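Local structure of 5-formaminoimidazole-4-carboxamide-1-(beta)-D-ribofuranosyl 5'-monophosphate synthetase (Methanocaldococcus jannaschii, 2R7N) at the FAI site and the adenosine-5'-diphosphate site. The protein catalyses the ATP- and formate-dependent formylation of AICAR to FAICAR, a folate-independent step of de novo purine biosynthesis. Coordinates in Å, arbitrary orientation; residue numbers count along the deposited sequence, not the author numbering. Chains: chain A/B/C, 5-formaminoimidazole-4-carboxamide-1-(beta)-D-ribofuranosyl 5'-monophosphate synthetase.

Contact 1 holds the product FAICAR and contact 2 the product ADP, so together they make up the two halves of one active centre; the centres of their C-alpha atoms lie about 17 Å apart. A:Arg228, on strand 219-230, belongs to both: its guanidinium lies against the formylated nucleotide, while its NE reaches the ADP through a water. Strand 253-260 likewise lends residues to each. Neighbouring subunits complete the pockets, chain B at contact 1 and chain C at contact 2, so each active centre draws on three chains, in keeping with an enzyme that is a dimer of trimers.

Contact 1: the FAI site. Residues chain A 26-27, 93-94, 228, 255, 258, 314, 316-318; chain B 264, 266. With FAI (5-(formylamino)-1-(5-O-phosphono-beta-D-ribofuranosyl)-1H-imidazole-4-carboxamide), chain D.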
ATOM      1  N   SER A  26       8.057   4.128  27.314  1.00 25.00           N
ATOM      2  CA  SER A  26       7.299   3.125  28.063  1.00 27.19           C
ATOM      3  C   SER A  26       5.803   3.310  27.855  1.00 32.03           C
ATOM      4  O   SER A  26       5.355   4.314  27.288  1.00 30.55           O
ATOM      5  CB  SER A  26       7.621   3.228  29.562  1.00 44.31           C
ATOM      6  OG  SER A  26       6.674   2.532  30.354  1.00 49.93           O
ATOM      7  N   HIS A  27       5.037   2.331  28.333  1.00 35.64           N
ATOM      8  CA  HIS A  27       3.567   2.394  28.384  1.00 35.51           C
ATOM      9  C   HIS A  27       2.872   2.189  27.036  1.00 39.13           C
ATOM     10  O   HIS A  27       2.312   1.123  26.767  1.00 40.47           O
ATOM     11  CB  HIS A  27       3.063   3.688  29.038  1.00 24.34           C
ATOM     12  CG  HIS A  27       1.579   3.706  29.232  1.00 39.47           C
ATOM     13  ND1 HIS A  27       0.720   4.359  28.374  1.00 38.14           N
ATOM     14  CD2 HIS A  27       0.796   3.106  30.160  1.00 28.64           C
ATOM     15  CE1 HIS A  27      -0.525   4.177  28.772  1.00 37.22           C
ATOM     16  NE2 HIS A  27      -0.508   3.418  29.853  1.00 44.06           N
ATOM     17  N   GLY A  93       0.243   7.079  30.896  1.00 60.90           N
ATOM     18  CA  GLY A  93       0.595   6.188  31.940  1.00 53.79           C
ATOM     19  C   GLY A  93       1.805   6.359  32.662  1.00 51.99           C
ATOM     20  O   GLY A  93       1.869   6.671  33.667  1.00 49.58           O
ATOM     21  N   SER A  94       2.802   6.028  32.043  1.00 50.64           N
ATOM     22  CA  SER A  94       4.031   5.962  32.630  1.00 51.69           C
ATOM     23  C   SER A  94       4.599   7.280  32.827  1.00 57.86           C
ATOM     24  O   SER A  94       5.267   7.489  33.687  1.00 59.94           O
ATOM     25  CB  SER A  94       4.938   5.150  31.779  1.00 54.34           C
ATOM     26  OG  SER A  94       5.224   3.933  32.229  1.00 48.44           O
ATOM     27  N   ARG A 228      -8.084  -6.910  29.019  1.00 29.68           N
ATOM     28  CA  ARG A 228      -6.915  -7.061  29.862  1.00 31.10           C
ATOM     29  C   ARG A 228      -6.509  -8.507  30.016  1.00 31.14           C
ATOM     30  O   ARG A 228      -7.343  -9.421  30.066  1.00 35.67           O
ATOM     31  CB  ARG A 228      -7.186  -6.512  31.262  1.00 28.36           C
ATOM     32  CG  ARG A 228      -7.748  -5.122  31.269  1.00 28.78           C
ATOM     33  CD  ARG A 228      -6.782  -4.227  30.590  1.00 41.90           C
ATOM     34  NE  ARG A 228      -6.875  -2.857  31.055  1.00 46.62           N
ATOM     35  CZ  ARG A 228      -6.572  -1.810  30.300  1.00 49.31           C
ATOM     36  NH1 ARG A 228      -6.182  -2.008  29.048  1.00 39.88           N
ATOM     37  NH2 ARG A 228      -6.674  -0.578  30.793  1.00 46.18           N
ATOM     38  N   ILE A 255      -1.768  -5.931  35.556  1.00 36.65           N
ATOM     39  CA  ILE A 255      -1.837  -5.851  34.099  1.00 42.80           C
ATOM     40  C   ILE A 255      -0.523  -6.321  33.504  1.00 39.02           C
ATOM     41  O   ILE A 255       0.535  -5.814  33.867  1.00 33.30           O
ATOM     42  CB  ILE A 255      -2.131  -4.424  33.593  1.00 44.48           C
ATOM     43  CG1 ILE A 255      -2.472  -4.465  32.108  1.00 37.40           C
ATOM     44  CG2 ILE A 255      -0.942  -3.507  33.844  1.00 52.48           C
ATOM     45  CD1 ILE A 255      -3.732  -5.258  31.800  1.00 44.53           C
ATOM     46  N   ASN A 258      -2.449  -7.382  26.818  1.00 37.22           N
ATOM     47  CA  ASN A 258      -3.774  -7.110  26.303  1.00 32.92           C
ATOM     48  C   ASN A 258      -4.074  -8.050  25.143  1.00 27.93           C
ATOM     49  O   ASN A 258      -3.168  -8.565  24.494  1.00 29.50           O
ATOM     50  CB  ASN A 258      -3.911  -5.644  25.875  1.00 31.35           C
ATOM     51  CG  ASN A 258      -3.392  -4.668  26.932  1.00 35.26           C
ATOM     52  OD1 ASN A 258      -4.174  -4.058  27.660  1.00 28.26           O
ATOM     53  ND2 ASN A 258      -2.066  -4.526  27.024  1.00 21.37           N
ATOM     54  N   ARG A 314      -6.001   9.891  29.406  1.00 63.41           N
ATOM     55  CA  ARG A 314      -4.922   9.916  28.434  1.00 61.23           C
ATOM     56  C   ARG A 314      -5.022   8.657  27.568  1.00 58.13           C
ATOM     57  O   ARG A 314      -6.084   8.034  27.501  1.00 60.77           O
ATOM     58  CB  ARG A 314      -3.569  10.014  29.145  1.00 62.95           C
ATOM     59  CG  ARG A 314      -3.512   9.331  30.507  1.00 62.25           C
ATOM     60  CD  ARG A 314      -3.421   7.818  30.388  1.00 70.55           C
ATOM     61  NE  ARG A 314      -3.130   7.180  31.670  1.00 80.95           N
ATOM     62  CZ  ARG A 314      -2.974   5.867  31.839  1.00 91.81           C
ATOM     63  NH1 ARG A 314      -2.711   5.377  33.046  1.00 96.58           N
ATOM     64  NH2 ARG A 314      -3.076   5.041  30.806  1.00 93.66           N
ATOM     65  N   ASP A 316      -4.601   4.824  26.752  1.00 44.30           N
ATOM     66  CA  ASP A 316      -4.567   3.633  27.579  1.00 42.80           C
ATOM     67  C   ASP A 316      -3.693   2.530  26.969  1.00 44.47           C
ATOM     68  O   ASP A 316      -3.598   2.398  25.746  1.00 47.54           O
ATOM     69  CB  ASP A 316      -5.990   3.126  27.823  1.00 47.10           C
ATOM     70  CG  ASP A 316      -6.021   1.896  28.702  1.00 47.78           C
ATOM     71  OD1 ASP A 316      -6.262   2.047  29.921  1.00 50.33           O
ATOM     72  OD2 ASP A 316      -5.769   0.787  28.178  1.00 38.73           O
ATOM     73  N   GLY A 317      -3.071   1.733  27.833  1.00 41.49           N
ATOM     74  CA  GLY A 317      -2.135   0.687  27.411  1.00 24.72           C
ATOM     75  C   GLY A 317      -2.699  -0.314  26.422  1.00 28.45           C
ATOM     76  O   GLY A 317      -1.964  -0.901  25.641  1.00 30.08           O
ATOM     77  N   GLY A 318      -4.007  -0.525  26.452  1.00 30.08           N
ATOM     78  CA  GLY A 318      -4.609  -1.512  25.567  1.00 29.08           C
ATOM     79  C   GLY A 318      -4.411  -1.197  24.093  1.00 37.03           C
ATOM     80  O   GLY A 318      -4.509  -2.098  23.245  1.00 40.02           O
TER
ATOM     81  N   ARG B 264       2.767  -5.881  28.268  1.00 35.57           N
ATOM     82  CA  ARG B 264       2.888  -4.549  28.846  1.00 28.06           C
ATOM     83  C   ARG B 264       4.237  -3.953  28.406  1.00 36.80           C
ATOM     84  O   ARG B 264       5.277  -4.599  28.542  1.00 36.87           O
ATOM     85  CB  ARG B 264       2.841  -4.696  30.354  1.00 36.25           C
ATOM     86  CG  ARG B 264       2.860  -3.430  31.156  1.00 38.84           C
ATOM     87  CD  ARG B 264       2.699  -3.821  32.598  1.00 42.59           C
ATOM     88  NE  ARG B 264       2.796  -2.696  33.508  1.00 47.03           N
ATOM     89  CZ  ARG B 264       2.540  -2.780  34.807  1.00 44.99           C
ATOM     90  NH1 ARG B 264       2.169  -3.939  35.331  1.00 48.16           N
ATOM     91  NH2 ARG B 264       2.652  -1.707  35.576  1.00 33.97           N
ATOM     92  N   SER B 266       6.446  -1.789  29.273  1.00 41.20           N
ATOM     93  CA  SER B 266       7.541  -1.757  30.238  1.00 32.84           C
ATOM     94  C   SER B 266       8.218  -3.111  30.484  1.00 37.17           C
ATOM     95  O   SER B 266       9.213  -3.188  31.214  1.00 42.35           O
ATOM     96  CB  SER B 266       7.059  -1.178  31.564  1.00 43.31           C
ATOM     97  OG  SER B 266       5.952  -1.908  32.065  1.00 54.94           O
TER
HETATM   98  OP2 FAI D 401       4.224  -0.140  32.514  1.00 44.00           O
HETATM   99  P   FAI D 401       3.908   0.942  33.680  1.00 44.58           P
HETATM  100  OP1 FAI D 401       5.071   2.048  33.553  1.00 39.14           O
HETATM  101  OP3 FAI D 401       3.915   0.340  35.038  1.00 52.32           O
HETATM  102  O3  FAI D 401       2.523   1.633  33.317  1.00 40.83           O
HETATM  103  C4  FAI D 401       2.073   2.705  34.151  1.00 51.45           C
HETATM  104  C   FAI D 401       0.551   2.644  34.326  1.00 56.59           C
HETATM  105  O   FAI D 401       0.079   2.145  33.077  1.00 55.22           O
HETATM  106  C3  FAI D 401       0.097   1.640  35.405  1.00 58.11           C
HETATM  107  O3' FAI D 401      -0.625   2.365  36.410  1.00 52.01           O
HETATM  108  C2  FAI D 401      -0.845   0.675  34.680  1.00 55.52           C
HETATM  109  O2' FAI D 401      -2.117   0.628  35.342  1.00 64.49           O
HETATM  110  C1  FAI D 401      -1.054   1.314  33.311  1.00 48.18           C
HETATM  111  N   FAI D 401      -0.887   0.310  32.249  1.00 43.55           N
HETATM  112  C5  FAI D 401       0.296  -0.140  31.817  1.00 39.93           C
HETATM  113  N1  FAI D 401       0.103  -1.025  30.837  1.00 39.52           N
HETATM  114  C3A FAI D 401      -1.206  -1.135  30.651  1.00 29.55           C
HETATM  115  C6  FAI D 401      -1.800  -2.070  29.610  1.00 37.62           C
HETATM  116  O5  FAI D 401      -1.032  -2.653  28.842  1.00 30.41           O
HETATM  117  N2  FAI D 401      -3.134  -2.205  29.607  1.00 34.15           N
HETATM  118  C7A FAI D 401      -1.843  -0.293  31.543  1.00 39.94           C
HETATM  119  N3  FAI D 401      -3.160  -0.086  31.665  1.00 45.33           N
HETATM  120  C8  FAI D 401      -3.707   1.117  31.370  1.00 60.71           C
HETATM  121  O6  FAI D 401      -3.121   2.145  30.979  1.00 47.57           O
HETATM  122  O   HOH W   1       2.030  -1.283  28.436  1.00 35.00           O
HETATM  123  O   HOH W   2       4.087  -0.427  29.890  1.00 41.70           O
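Three donors converge on O6 of FAI, the formyl oxygen of the product FAICAR: A:His27 NE2 at 3.1 Å, the N of A:Gly317, and NH2 of the poorly ordered A:Arg314. The carboxamide is read by A:Asn258, whose amide pairs with it head to head: ND2 gives a nearly straight bond to FAI O5 at 2.8 Å, and OD1 takes the FAI N2 hydrogen on a lone pair at 2.9 Å. At the 5'-phosphate, B:Arg264, CG anti to the backbone N (chi1 -176°) and the chain extended from CG to NE, grips side-on, NE to FAI OP2 and NH2 to FAI OP3 at 2.5 Å, a salt bridge; B:Ser266 OG also donates to FAI OP2. B:Arg264 NH1 donates to A:Ile255 O at 2.9 Å, anchoring the guanidinium on a chain A carbonyl. A:Arg228 lies with its guanidinium face under FAI N2, without a hydrogen bond; A:Asp316 holds it end-on in a salt bridge, NH2 to OD1 at 2.8 Å and NH1 to OD2, in the guanidinium plane and on syn lone pairs. A:Gly318 N meets OD2 from above the carboxylate. Water 1 links FAI N1 to A:His27 O. A:Ile255 CG2 covers one imidazole face of FAI; A:His27 points its CD2 edge at the other, planes 77° apart. The pocket joins the A:His27 loop, helix 93-99, strands 219-230 and 253-260 and helix 317-322, with chain B closing the phosphate end.

Contact 2: the adenosine-5'-diphosphate site. Residues chain A 140, 154, 156, 166, 199-202, 228, 230, 253, 297, 299, 309-310; chain C 238. With ADP (adenosine-5'-diphosphate), chain E.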
ATOM      1  N   PRO A 140     -20.090   0.232  38.540  1.00 40.49           N
ATOM      2  CA  PRO A 140     -20.479  -0.755  39.558  1.00 49.11           C
ATOM      3  C   PRO A 140     -20.930  -0.057  40.849  1.00 49.33           C
ATOM      4  O   PRO A 140     -20.422   1.014  41.165  1.00 42.67           O
ATOM      5  CB  PRO A 140     -19.197  -1.556  39.797  1.00 42.98           C
ATOM      6  CG  PRO A 140     -18.087  -0.720  39.266  1.00 43.53           C
ATOM      7  CD  PRO A 140     -18.657   0.179  38.213  1.00 39.64           C
ATOM      8  N   ILE A 154     -15.805  -6.695  44.633  1.00 38.53           N
ATOM      9  CA  ILE A 154     -14.365  -6.707  44.483  1.00 42.21           C
ATOM     10  C   ILE A 154     -13.859  -5.583  45.350  1.00 39.15           C
ATOM     11  O   ILE A 154     -14.542  -4.561  45.508  1.00 39.66           O
ATOM     12  CB  ILE A 154     -13.914  -6.484  43.014  1.00 40.88           C
ATOM     13  CG1 ILE A 154     -12.406  -6.709  42.873  1.00 41.19           C
ATOM     14  CG2 ILE A 154     -14.283  -5.081  42.535  1.00 36.99           C
ATOM     15  CD1 ILE A 154     -11.936  -6.773  41.433  1.00 46.49           C
ATOM     16  N   LYS A 156     -10.669  -2.990  46.206  1.00 60.87           N
ATOM     17  CA  LYS A 156      -9.459  -2.357  45.693  1.00 69.47           C
ATOM     18  C   LYS A 156      -8.798  -1.428  46.708  1.00 78.99           C
ATOM     19  O   LYS A 156      -9.470  -0.826  47.550  1.00 78.48           O
ATOM     20  CB  LYS A 156      -9.791  -1.565  44.431  1.00 65.95           C
ATOM     21  CG  LYS A 156     -10.584  -2.349  43.411  1.00 58.55           C
ATOM     22  CD  LYS A 156     -11.087  -1.451  42.309  1.00 55.23           C
ATOM     23  CE  LYS A 156     -11.562  -2.274  41.142  1.00 49.25           C
ATOM     24  NZ  LYS A 156     -12.284  -1.440  40.157  1.00 50.29           N
ATOM     25  N   TYR A 166      -5.832  -6.824  45.525  1.00 75.88           N
ATOM     26  CA  TYR A 166      -7.268  -6.944  45.313  1.00 67.67           C
ATOM     27  C   TYR A 166      -7.793  -8.256  45.885  1.00 58.60           C
ATOM     28  O   TYR A 166      -7.046  -9.224  46.018  1.00 55.82           O
ATOM     29  CB  TYR A 166      -7.583  -6.905  43.815  1.00 74.79           C
ATOM     30  CG  TYR A 166      -7.317  -5.580  43.137  1.00 73.96           C
ATOM     31  CD1 TYR A 166      -6.057  -4.996  43.176  1.00 78.45           C
ATOM     32  CD2 TYR A 166      -8.321  -4.928  42.436  1.00 73.46           C
ATOM     33  CE1 TYR A 166      -5.808  -3.786  42.556  1.00 80.90           C
ATOM     34  CE2 TYR A 166      -8.084  -3.721  41.806  1.00 77.77           C
ATOM     35  CZ  TYR A 166      -6.825  -3.152  41.870  1.00 79.52           C
ATOM     36  OH  TYR A 166      -6.585  -1.947  41.250  1.00 73.84           O
ATOM     37  N   GLU A 199     -16.515  -2.359  45.750  1.00 42.94           N
ATOM     38  CA  GLU A 199     -17.560  -2.166  44.764  1.00 41.30           C
ATOM     39  C   GLU A 199     -18.165  -3.465  44.269  1.00 39.14           C
ATOM     40  O   GLU A 199     -17.568  -4.550  44.378  1.00 39.08           O
ATOM     41  CB  GLU A 199     -17.056  -1.330  43.578  1.00 49.25           C
ATOM     42  CG  GLU A 199     -15.766  -1.839  42.921  1.00 57.32           C
ATOM     43  CD  GLU A 199     -15.441  -1.118  41.609  1.00 56.34           C
ATOM     44  OE1 GLU A 199     -15.506   0.130  41.574  1.00 61.33           O
ATOM     45  OE2 GLU A 199     -15.124  -1.802  40.609  1.00 55.95           O
ATOM     46  N   GLU A 200     -19.362  -3.338  43.723  1.00 28.01           N
ATOM     47  CA  GLU A 200     -20.037  -4.440  43.061  1.00 38.27           C
ATOM     48  C   GLU A 200     -19.096  -5.160  42.105  1.00 39.13           C
ATOM     49  O   GLU A 200     -18.472  -4.537  41.256  1.00 45.00           O
ATOM     50  CB  GLU A 200     -21.216  -3.898  42.265  1.00 34.92           C
ATOM     51  CG  GLU A 200     -21.818  -4.901  41.342  1.00 33.08           C
ATOM     52  CD  GLU A 200     -23.042  -4.372  40.633  1.00 43.84           C
ATOM     53  OE1 GLU A 200     -23.240  -3.124  40.585  1.00 42.68           O
ATOM     54  OE2 GLU A 200     -23.799  -5.219  40.115  1.00 44.51           O
ATOM     55  N   TYR A 201     -18.981  -6.469  42.253  1.00 40.89           N
ATOM     56  CA  TYR A 201     -18.214  -7.255  41.311  1.00 35.55           C
ATOM     57  C   TYR A 201     -19.101  -7.452  40.100  1.00 46.15           C
ATOM     58  O   TYR A 201     -20.099  -8.174  40.170  1.00 48.14           O
ATOM     59  CB  TYR A 201     -17.816  -8.609  41.909  1.00 30.34           C
ATOM     60  CG  TYR A 201     -16.845  -9.360  41.042  1.00 34.31           C
ATOM     61  CD1 TYR A 201     -15.481  -9.317  41.294  1.00 38.41           C
ATOM     62  CD2 TYR A 201     -17.285 -10.091  39.948  1.00 29.35           C
ATOM     63  CE1 TYR A 201     -14.582  -9.998  40.484  1.00 42.48           C
ATOM     64  CE2 TYR A 201     -16.394 -10.769  39.132  1.00 31.87           C
ATOM     65  CZ  TYR A 201     -15.050 -10.721  39.403  1.00 37.80           C
ATOM     66  OH  TYR A 201     -14.164 -11.406  38.598  1.00 40.65           O
ATOM     67  N   VAL A 202     -18.774  -6.779  38.999  1.00 50.75           N
ATOM     68  CA  VAL A 202     -19.572  -6.930  37.785  1.00 47.14           C
ATOM     69  C   VAL A 202     -19.091  -8.162  37.036  1.00 38.58           C
ATOM     70  O   VAL A 202     -17.900  -8.303  36.768  1.00 38.52           O
ATOM     71  CB  VAL A 202     -19.514  -5.678  36.883  1.00 48.10           C
ATOM     72  CG1 VAL A 202     -20.188  -5.954  35.546  1.00 44.38           C
ATOM     73  CG2 VAL A 202     -20.170  -4.487  37.582  1.00 40.03           C
ATOM     74  N   ARG A 228      -8.084  -6.910  29.019  1.00 29.68           N
ATOM     75  CA  ARG A 228      -6.915  -7.061  29.862  1.00 31.10           C
ATOM     76  C   ARG A 228      -6.509  -8.507  30.016  1.00 31.14           C
ATOM     77  O   ARG A 228      -7.343  -9.421  30.066  1.00 35.67           O
ATOM     78  CB  ARG A 228      -7.186  -6.512  31.262  1.00 28.36           C
ATOM     79  CG  ARG A 228      -7.748  -5.122  31.269  1.00 28.78           C
ATOM     80  CD  ARG A 228      -6.782  -4.227  30.590  1.00 41.90           C
ATOM     81  NE  ARG A 228      -6.875  -2.857  31.055  1.00 46.62           N
ATOM     82  CZ  ARG A 228      -6.572  -1.810  30.300  1.00 49.31           C
ATOM     83  NH1 ARG A 228      -6.182  -2.008  29.048  1.00 39.88           N
ATOM     84  NH2 ARG A 228      -6.674  -0.578  30.793  1.00 46.18           N
ATOM     85  N   GLU A 230      -4.367 -10.283  32.785  1.00 37.95           N
ATOM     86  CA  GLU A 230      -3.881  -9.964  34.131  1.00 32.41           C
ATOM     87  C   GLU A 230      -3.325 -11.177  34.870  1.00 32.33           C
ATOM     88  O   GLU A 230      -3.769 -12.299  34.670  1.00 35.85           O
ATOM     89  CB  GLU A 230      -4.985  -9.273  34.923  1.00 31.97           C
ATOM     90  CG  GLU A 230      -5.127  -7.807  34.557  1.00 30.26           C
ATOM     91  CD  GLU A 230      -6.499  -7.227  34.852  1.00 41.17           C
ATOM     92  OE1 GLU A 230      -7.425  -7.989  35.222  1.00 39.16           O
ATOM     93  OE2 GLU A 230      -6.648  -5.993  34.692  1.00 37.10           O
ATOM     94  N   TYR A 253      -4.324  -9.009  40.202  1.00 43.58           N
ATOM     95  CA  TYR A 253      -4.836  -8.408  38.983  1.00 43.52           C
ATOM     96  C   TYR A 253      -3.814  -7.436  38.403  1.00 39.19           C
ATOM     97  O   TYR A 253      -4.129  -6.290  38.109  1.00 42.51           O
ATOM     98  CB  TYR A 253      -6.164  -7.693  39.272  1.00 41.15           C
ATOM     99  CG  TYR A 253      -7.283  -8.636  39.661  1.00 44.87           C
ATOM    100  CD1 TYR A 253      -8.218  -9.069  38.722  1.00 41.29           C
ATOM    101  CD2 TYR A 253      -7.407  -9.098  40.974  1.00 44.89           C
ATOM    102  CE1 TYR A 253      -9.243  -9.937  39.078  1.00 40.27           C
ATOM    103  CE2 TYR A 253      -8.427  -9.972  41.343  1.00 33.38           C
ATOM    104  CZ  TYR A 253      -9.336 -10.384  40.398  1.00 40.34           C
ATOM    105  OH  TYR A 253     -10.336 -11.247  40.771  1.00 42.15           O
ATOM    106  N   GLN A 297     -12.867   1.534  30.414  1.00 37.77           N
ATOM    107  CA  GLN A 297     -12.613   0.134  30.743  1.00 30.25           C
ATOM    108  C   GLN A 297     -13.874  -0.471  31.337  1.00 31.45           C
ATOM    109  O   GLN A 297     -14.177  -0.279  32.505  1.00 37.86           O
ATOM    110  CB  GLN A 297     -11.464   0.036  31.730  1.00 35.57           C
ATOM    111  CG  GLN A 297     -10.212   0.702  31.227  1.00 37.30           C
ATOM    112  CD  GLN A 297      -9.217   0.962  32.321  1.00 46.14           C
ATOM    113  OE1 GLN A 297      -8.797   2.102  32.525  1.00 54.88           O
ATOM    114  NE2 GLN A 297      -8.827  -0.095  33.042  1.00 42.65           N
ATOM    115  N   LEU A 299     -17.277  -3.553  31.471  1.00 30.44           N
ATOM    116  CA  LEU A 299     -17.630  -4.957  31.526  1.00 27.58           C
ATOM    117  C   LEU A 299     -19.035  -5.083  31.000  1.00 29.82           C
ATOM    118  O   LEU A 299     -19.920  -4.304  31.354  1.00 32.74           O
ATOM    119  CB  LEU A 299     -17.537  -5.502  32.951  1.00 32.82           C
ATOM    120  CG  LEU A 299     -16.109  -5.809  33.429  1.00 38.86           C
ATOM    121  CD1 LEU A 299     -15.984  -5.786  34.948  1.00 30.81           C
ATOM    122  CD2 LEU A 299     -15.626  -7.134  32.859  1.00 25.09           C
ATOM    123  N   PHE A 309     -15.832   0.335  34.968  1.00 45.27           N
ATOM    124  CA  PHE A 309     -15.234   0.144  36.271  1.00 42.08           C
ATOM    125  C   PHE A 309     -13.958   0.962  36.394  1.00 48.83           C
ATOM    126  O   PHE A 309     -13.359   1.043  37.465  1.00 54.44           O
ATOM    127  CB  PHE A 309     -14.935  -1.337  36.503  1.00 41.70           C
ATOM    128  CG  PHE A 309     -13.836  -1.884  35.625  1.00 35.57           C
ATOM    129  CD1 PHE A 309     -12.506  -1.636  35.925  1.00 31.08           C
ATOM    130  CD2 PHE A 309     -14.136  -2.666  34.524  1.00 29.94           C
ATOM    131  CE1 PHE A 309     -11.494  -2.137  35.133  1.00 34.89           C
ATOM    132  CE2 PHE A 309     -13.126  -3.167  33.721  1.00 33.85           C
ATOM    133  CZ  PHE A 309     -11.804  -2.901  34.024  1.00 31.24           C
ATOM    134  N   GLU A 310     -13.536   1.553  35.286  1.00 53.40           N
ATOM    135  CA  GLU A 310     -12.333   2.378  35.270  1.00 53.36           C
ATOM    136  C   GLU A 310     -12.306   3.204  33.989  1.00 54.22           C
ATOM    137  O   GLU A 310     -13.004   2.892  33.019  1.00 55.11           O
ATOM    138  CB  GLU A 310     -11.084   1.502  35.378  1.00 55.94           C
ATOM    139  CG  GLU A 310      -9.779   2.255  35.583  1.00 69.92           C
ATOM    140  CD  GLU A 310      -9.698   2.957  36.929  1.00 81.38           C
ATOM    141  OE1 GLU A 310     -10.160   2.382  37.939  1.00 86.39           O
ATOM    142  OE2 GLU A 310      -9.159   4.086  36.977  1.00 84.62           O
TER
ATOM    143  N   ARG C 238     -13.932 -16.261  35.074  1.00 30.42           N
ATOM    144  CA  ARG C 238     -12.756 -15.472  35.400  1.00 39.10           C
ATOM    145  C   ARG C 238     -12.721 -15.241  36.900  1.00 38.26           C
ATOM    146  O   ARG C 238     -11.751 -14.692  37.440  1.00 35.33           O
ATOM    147  CB  ARG C 238     -12.732 -14.142  34.641  1.00 42.12           C
ATOM    148  CG  ARG C 238     -11.320 -13.634  34.445  1.00 42.17           C
ATOM    149  CD  ARG C 238     -11.275 -12.156  34.200  1.00 48.49           C
ATOM    150  NE  ARG C 238      -9.897 -11.699  34.037  1.00 54.09           N
ATOM    151  CZ  ARG C 238      -9.383 -10.649  34.661  1.00 49.39           C
ATOM    152  NH1 ARG C 238     -10.138  -9.938  35.486  1.00 50.27           N
ATOM    153  NH2 ARG C 238      -8.122 -10.299  34.447  1.00 52.96           N
TER
HETATM  154  PB  ADP E 400      -6.911  -0.451  36.596  1.00 90.21           P
HETATM  155  O1B ADP E 400      -7.305   1.010  36.677  1.00 85.79           O
HETATM  156  O2B ADP E 400      -6.015  -0.916  37.728  1.00 73.54           O
HETATM  157  O3B ADP E 400      -6.446  -0.883  35.215  1.00 86.61           O
HETATM  158  PA  ADP E 400      -8.835  -1.661  38.260  1.00 54.56           P
HETATM  159  O1A ADP E 400     -10.119  -0.907  38.514  1.00 53.98           O
HETATM  160  O2A ADP E 400      -7.659  -1.614  39.197  1.00 55.00           O
HETATM  161  O3A ADP E 400      -8.311  -1.245  36.794  1.00 73.59           O
HETATM  162  O5' ADP E 400      -9.203  -3.213  38.137  1.00 42.04           O
HETATM  163  C5' ADP E 400      -8.146  -4.148  38.022  1.00 40.09           C
HETATM  164  C4' ADP E 400      -8.740  -5.355  37.321  1.00 48.02           C
HETATM  165  O4' ADP E 400      -9.657  -6.009  38.205  1.00 46.30           O
HETATM  166  C3' ADP E 400      -9.545  -4.943  36.095  1.00 45.66           C
HETATM  167  O3' ADP E 400      -8.755  -4.978  34.906  1.00 50.50           O
HETATM  168  C2' ADP E 400     -10.687  -5.939  36.059  1.00 46.36           C
HETATM  169  O2' ADP E 400     -10.331  -7.088  35.290  1.00 43.20           O
HETATM  170  C1' ADP E 400     -10.864  -6.334  37.523  1.00 38.12           C
HETATM  171  N9  ADP E 400     -11.960  -5.499  38.023  1.00 34.35           N
HETATM  172  C8  ADP E 400     -11.884  -4.202  38.375  1.00 36.42           C
HETATM  173  N7  ADP E 400     -13.105  -3.736  38.756  1.00 37.23           N
HETATM  174  C5  ADP E 400     -13.984  -4.755  38.640  1.00 35.33           C
HETATM  175  C6  ADP E 400     -15.427  -4.955  38.890  1.00 34.75           C
HETATM  176  N6  ADP E 400     -16.219  -3.950  39.337  1.00 36.76           N
HETATM  177  N1  ADP E 400     -15.941  -6.171  38.628  1.00 40.71           N
HETATM  178  C2  ADP E 400     -15.177  -7.186  38.172  1.00 42.33           C
HETATM  179  N3  ADP E 400     -13.859  -7.083  37.933  1.00 40.05           N
HETATM  180  C4  ADP E 400     -13.222  -5.908  38.141  1.00 37.95           C
HETATM  181  O   HOH W   3      -7.987  -2.700  33.666  1.00 58.29           O
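This is the nucleotide pocket of an ATP-grasp ligase, occupied by the product ADP. The adenine edge is read by the segment that ends strand 197-200: ADP N6 donates to A:Glu199 OE2 at 2.7 Å and to the A:Glu200 carbonyl O, while A:Val202 N donates to ADP N1 at 2.9 Å. A:Lys156, extended beyond CG, brings NZ between base and phosphate, bonding ADP N7 at 2.8 Å and the alpha-phosphate ADP O1A at 2.8 Å. NZ also meets A:Glu199 OE2 from above its carboxylate plane, a salt bridge that would favour a charged amine. An alanine here would remove the amine that joins N7, O1A and A:Glu199, and would probably loosen the alignment of base and phosphate. A:Ile154 CD1 lies over the five-membered ring and A:Leu299 CD1 over the six-membered one, from opposite sides; A:Tyr201 turns its ring face to ADP C2. On the ribose, A:Glu230 OE1 accepts from ADP O2' on its syn lone pair at 3.0 Å, and C:Arg238 NH2 bonds the same oxygen at 2.5 Å, in a salt bridge from the neighbouring subunit. Water 3 joins A:Arg228 NE to ADP O3' and beta-phosphate O3B. A:Phe309 presents its ring edge to ADP O3A, and A:Glu310, a likely metal ligand, lies beside the phosphates. The ADP is wedged between strands 153-156 and 197-200 on one flank and strands 292-300 and 310-312 on the other, with strand 219-230 at the ribose.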